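Local coordinates for uncharacterized protein (Thermotoga maritima, PDB 1VMJ) that is of unknown function but is possibly a thiamin phosphate synthase, and belongs to the YjbQ (UPF0047) family, at residues 58-63 with 131-136; 49-54 with 116-121. All coordinates share one frame; numbering follows the deposited sequence.

Contact 1. Residues 58-63 with 131-136. With SO4 (sulfate ion), chain C.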
# COMPACT_ATOMS: atom_id res chain seq x y z
N ILE A 58 -0.85 -7.58 -12.56
CA ILE A 58 -1.73 -6.50 -12.13
C ILE A 58 -3.12 -6.99 -11.73
O ILE A 58 -4.03 -6.18 -11.51
CB ILE A 58 -1.77 -5.37 -13.21
CG1 ILE A 58 -2.24 -5.94 -14.55
CG2 ILE A 58 -0.39 -4.72 -13.36
CD1 ILE A 58 -2.43 -4.90 -15.63
N THR A 59 -3.24 -8.32 -11.60
CA THR A 59 -4.43 -9.01 -11.17
C THR A 59 -4.17 -9.90 -9.95
O THR A 59 -4.93 -10.84 -9.68
CB THR A 59 -4.97 -9.88 -12.29
OG1 THR A 59 -3.92 -10.71 -12.79
CG2 THR A 59 -5.51 -9.02 -13.40
N ALA A 60 -3.11 -9.58 -9.21
CA ALA A 60 -2.75 -10.32 -8.03
C ALA A 60 -2.09 -9.40 -7.02
O ALA A 60 -1.72 -8.26 -7.30
CB ALA A 60 -1.85 -11.46 -8.39
N SER A 61 -2.00 -9.90 -5.79
CA SER A 61 -1.53 -9.12 -4.64
C SER A 61 -0.47 -9.83 -3.86
O SER A 61 -0.41 -11.04 -3.86
CB SER A 61 -2.69 -8.86 -3.66
OG SER A 61 -3.66 -8.03 -4.25
N VAL A 62 0.34 -9.04 -3.14
CA VAL A 62 1.10 -9.53 -2.00
C VAL A 62 0.71 -8.69 -0.79
O VAL A 62 0.67 -7.47 -0.86
CB VAL A 62 2.59 -9.48 -2.23
CG1 VAL A 62 3.34 -9.87 -0.98
CG2 VAL A 62 2.99 -10.40 -3.37
N PHE A 63 0.33 -9.34 0.30
CA PHE A 63 -0.19 -8.66 1.49
C PHE A 63 0.17 -9.48 2.70
O PHE A 63 0.60 -10.64 2.60
CB PHE A 63 -1.70 -8.43 1.40
CG PHE A 63 -2.52 -9.71 1.43
CD1 PHE A 63 -2.77 -10.45 0.28
CD2 PHE A 63 -3.02 -10.20 2.62
CE1 PHE A 63 -3.48 -11.65 0.32
CE2 PHE A 63 -3.77 -11.36 2.66
CZ PHE A 63 -3.98 -12.09 1.51
N VAL A 131 2.91 -13.51 5.31
CA VAL A 131 2.89 -12.93 3.97
C VAL A 131 2.20 -13.90 3.01
O VAL A 131 2.48 -15.09 2.99
CB VAL A 131 4.30 -12.66 3.44
CG1 VAL A 131 4.23 -11.83 2.15
CG2 VAL A 131 5.17 -11.94 4.47
N PHE A 132 1.28 -13.33 2.24
CA PHE A 132 0.46 -14.05 1.26
C PHE A 132 0.60 -13.53 -0.14
O PHE A 132 0.72 -12.31 -0.37
CB PHE A 132 -1.02 -13.97 1.65
CG PHE A 132 -1.33 -14.76 2.86
CD1 PHE A 132 -1.24 -14.19 4.13
CD2 PHE A 132 -1.63 -16.10 2.75
CE1 PHE A 132 -1.47 -14.95 5.26
CE2 PHE A 132 -1.85 -16.86 3.90
CZ PHE A 132 -1.76 -16.26 5.14
N TYR A 133 0.56 -14.48 -1.07
CA TYR A 133 0.25 -14.20 -2.46
C TYR A 133 -1.25 -14.34 -2.58
O TYR A 133 -1.82 -15.38 -2.23
CB TYR A 133 0.95 -15.21 -3.40
CG TYR A 133 0.66 -14.96 -4.86
CD1 TYR A 133 0.93 -13.73 -5.43
CD2 TYR A 133 0.08 -15.95 -5.66
CE1 TYR A 133 0.67 -13.49 -6.77
CE2 TYR A 133 -0.18 -15.73 -7.01
CZ TYR A 133 0.11 -14.49 -7.55
OH TYR A 133 -0.15 -14.24 -8.86
N GLY A 134 -1.89 -13.28 -3.06
CA GLY A 134 -3.31 -13.27 -3.32
C GLY A 134 -3.56 -13.32 -4.80
O GLY A 134 -3.39 -12.32 -5.52
N GLU A 135 -3.92 -14.50 -5.28
CA GLU A 135 -4.21 -14.69 -6.68
C GLU A 135 -5.68 -14.39 -6.96
O GLU A 135 -6.54 -14.99 -6.34
CB GLU A 135 -3.92 -16.15 -7.07
CG GLU A 135 -4.16 -16.45 -8.55
CD GLU A 135 -3.30 -15.58 -9.43
OE1 GLU A 135 -2.12 -15.95 -9.66
OE2 GLU A 135 -3.80 -14.52 -9.86
N PHE A 136 -5.96 -13.47 -7.90
CA PHE A 136 -7.33 -13.17 -8.29
C PHE A 136 -7.67 -13.54 -9.73
O PHE A 136 -8.82 -13.42 -10.14
CB PHE A 136 -7.65 -11.71 -7.97
CG PHE A 136 -7.43 -11.38 -6.52
CD1 PHE A 136 -8.16 -12.04 -5.56
CD2 PHE A 136 -6.47 -10.48 -6.12
CE1 PHE A 136 -7.95 -11.79 -4.22
CE2 PHE A 136 -6.27 -10.23 -4.78
CZ PHE A 136 -7.02 -10.91 -3.84
S SO4 C . -1.52 -9.62 -15.75
O1 SO4 C . -0.91 -10.76 -16.40
O2 SO4 C . -2.33 -8.84 -16.66
O3 SO4 C . -0.48 -8.71 -15.23
O4 SO4 C . -2.29 -10.14 -14.65
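Phe63 and Phe132 meet where strands 60-63 and 131-135 run antiparallel at 167°, and this is the tight half of the contact. CB of Phe132 sits over one face of the Phe63 ring, 3.8 Å from its centroid and 23° off the normal: a CH-pi contact. With CG between the backbone N and the carbonyl carbon (chi1 66°), the Phe63 ring is brought across toward Phe132. The Phe63 ring edge meets CA of Gly134, where a side chain would crowd CE1. Paired backbone bonds join Phe63 to Phe132 and Ser61 to Gly134, Gly134 N reaching Ser61 O at 2.8 Å.

On the opposite side of the sheet, which carries Ala60, Val62 and Tyr133, Tyr133 OH lies 3.3 Å from Ala60 CB and donates to Glu135 OE1 at 2.7 Å, from above the carboxylate plane. An alanine in place of Tyr133 would probably open a gap beside Ala60 and leave Glu135 OE1 without this donor.

Pairing loosens beyond Ala60. Phe136 N to Thr59 O is a weak bond, 3.3 Å, and Ile58 N and Thr59 OG1 turn to a sulfate, probably from the crystallisation liquor.

Strand 130-135 is the middle strand of a three-stranded antiparallel sheet, between 29-32 and 60-65; helix 101-110 packs on Ser61 and Phe63, while strand 142-150 meets Val62 and Tyr133 and supplies Lys142, the salt-bridge partner of Glu135.

Contact 2. Residues 49-54 with 116-121; sequences GLLLCN and IAITDR
Leu51, Ile118 and Ile116 bury the most surface here, and all three side chains project from the same face of the antiparallel pair formed by strands 49-54 and 116-119. Leu51 touches both isoleucines of the strand opposite. Its CB touches CD1 of Ile118 at 3.9 Å, whereas its CD2 branch meets CD1 of Ile116 at 4.2 Å. The division follows from the Leu51 torsion: CG is anti to the backbone N (chi1 175°), which carries the branched end alongside Ile116, the two side chains pointing the same way. Ile118 instead folds CD1 back over the Leu51 stem, with chi1 and chi2 both near -55°.

Backbone bonds fix this register. Leu51 and Ile116 form a hydrogen-bonded pair, Leu51 N to Ile116 O and Ile116 N to Leu51 O each measuring 2.8 Å. The next such pair is Gly49 with Ile118, where Ile118 N reaches Gly49 O at 2.9 Å. Gly49 has no side chain, and CB of Ile118 lies 3.8 Å from Gly49 N. The axes of the two short strands run at 142°, consistent with the twist of the sheet.

Helix 34-44 packs on this face, Val41 touching both Leu51 and Ile118, while Leu50 on the reverse face packs on Leu50 of the second subunit and Ile149 of the third. Side chain meets side chain across the pair through carbon atoms alone, and its polar pairing is confined to the backbone: a hydrophobic layer between sheet and helix, backed by a subunit interface.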
# COMPACT_ATOMS: atom_id res chain seq x y z
N GLY A 49 18.28 -4.20 6.50
CA GLY A 49 17.84 -3.72 5.21
C GLY A 49 16.34 -3.62 5.09
O GLY A 49 15.63 -3.61 6.08
N LEU A 50 15.88 -3.53 3.84
CA LEU A 50 14.47 -3.52 3.51
C LEU A 50 14.24 -4.56 2.43
O LEU A 50 15.03 -4.65 1.49
CB LEU A 50 14.01 -2.17 2.99
CG LEU A 50 14.02 -0.98 3.95
CD1 LEU A 50 13.60 0.29 3.23
CD2 LEU A 50 13.10 -1.23 5.10
N LEU A 51 13.15 -5.29 2.57
CA LEU A 51 12.69 -6.28 1.61
C LEU A 51 11.38 -5.78 0.99
O LEU A 51 10.45 -5.40 1.69
CB LEU A 51 12.46 -7.62 2.29
CG LEU A 51 11.86 -8.76 1.45
CD1 LEU A 51 12.30 -10.09 2.03
CD2 LEU A 51 10.35 -8.71 1.37
N LEU A 52 11.33 -5.78 -0.33
CA LEU A 52 10.12 -5.57 -1.09
C LEU A 52 9.68 -6.91 -1.64
O LEU A 52 10.47 -7.64 -2.19
CB LEU A 52 10.45 -4.64 -2.25
CG LEU A 52 9.41 -4.49 -3.36
CD1 LEU A 52 8.18 -3.78 -2.87
CD2 LEU A 52 9.94 -3.79 -4.57
N CYS A 53 8.39 -7.17 -1.52
CA CYS A 53 7.80 -8.29 -2.18
C CYS A 53 6.52 -7.84 -2.84
O CYS A 53 5.58 -7.39 -2.16
CB CYS A 53 7.52 -9.39 -1.16
SG CYS A 53 6.83 -10.88 -1.91
N ASN A 54 6.46 -7.99 -4.17
CA ASN A 54 5.33 -7.51 -4.93
C ASN A 54 4.85 -8.48 -5.98
O ASN A 54 5.63 -9.24 -6.52
CB ASN A 54 5.61 -6.13 -5.54
CG ASN A 54 6.63 -6.17 -6.67
OD1 ASN A 54 7.82 -5.95 -6.44
ND2 ASN A 54 6.16 -6.41 -7.92
N ILE A 116 9.09 -4.91 4.08
CA ILE A 116 9.36 -5.51 5.36
C ILE A 116 10.77 -5.20 5.80
O ILE A 116 11.72 -5.32 5.01
CB ILE A 116 9.16 -7.05 5.28
CG1 ILE A 116 7.76 -7.42 4.81
CG2 ILE A 116 9.47 -7.69 6.63
CD1 ILE A 116 7.60 -8.83 4.52
N ALA A 117 10.92 -4.79 7.05
CA ALA A 117 12.26 -4.52 7.58
C ALA A 117 13.02 -5.83 7.78
O ALA A 117 12.44 -6.84 8.23
CB ALA A 117 12.13 -3.82 8.92
N ILE A 118 14.32 -5.80 7.46
CA ILE A 118 15.24 -6.87 7.81
C ILE A 118 16.10 -6.36 8.95
O ILE A 118 16.78 -5.33 8.82
CB ILE A 118 16.11 -7.29 6.61
CG1 ILE A 118 15.22 -7.67 5.41
CG2 ILE A 118 17.04 -8.42 6.98
CD1 ILE A 118 14.17 -8.67 5.69
N THR A 119 16.09 -7.10 10.05
CA THR A 119 16.81 -6.75 11.25
C THR A 119 17.49 -7.99 11.77
O THR A 119 16.86 -9.03 11.91
CB THR A 119 15.84 -6.21 12.29
OG1 THR A 119 15.23 -5.02 11.78
CG2 THR A 119 16.55 -5.86 13.56
N ASP A 120 18.78 -7.90 12.03
CA ASP A 120 19.56 -9.05 12.50
C ASP A 120 19.30 -10.33 11.67
O ASP A 120 19.03 -11.42 12.20
CB ASP A 120 19.29 -9.29 13.98
CG ASP A 120 20.37 -10.13 14.64
OD1 ASP A 120 21.48 -10.25 14.08
OD2 ASP A 120 20.10 -10.68 15.73
N ARG A 121 19.37 -10.18 10.35
CA ARG A 121 19.21 -11.26 9.38
C ARG A 121 17.80 -11.87 9.27
O ARG A 121 17.64 -12.92 8.63
CB ARG A 121 20.25 -12.36 9.61
CG ARG A 121 21.70 -11.92 9.35
CD ARG A 121 22.57 -13.13 9.09
NE ARG A 121 22.21 -13.82 7.84
CZ ARG A 121 22.47 -15.11 7.60
NH1 ARG A 121 23.11 -15.88 8.49
NH2 ARG A 121 22.09 -15.65 6.44

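Contacts 1 and 2 lie in different antiparallel sheets of the same chain, their centres about 18 Å apart, yet they meet directly. CG1 of Val62 lies 3.5 Å from Cys53 O, and CG2 of Val131 packs 3.9 Å from CD1 of Ile116. Strands 49-55 and 60-65 follow each other in the chain, and their partners come later in the same order, so the two pairings interlock along the sequence. Contact 1 is central, about 3 Å between its centre and that of the chain, against about 15 Å for contact 2. Contact 1 is also the one beside a metal: the Thr59 side chain is about 5 Å from a bound sodium ion, and touches His104, a residue of the sodium site with His93 and Asn100.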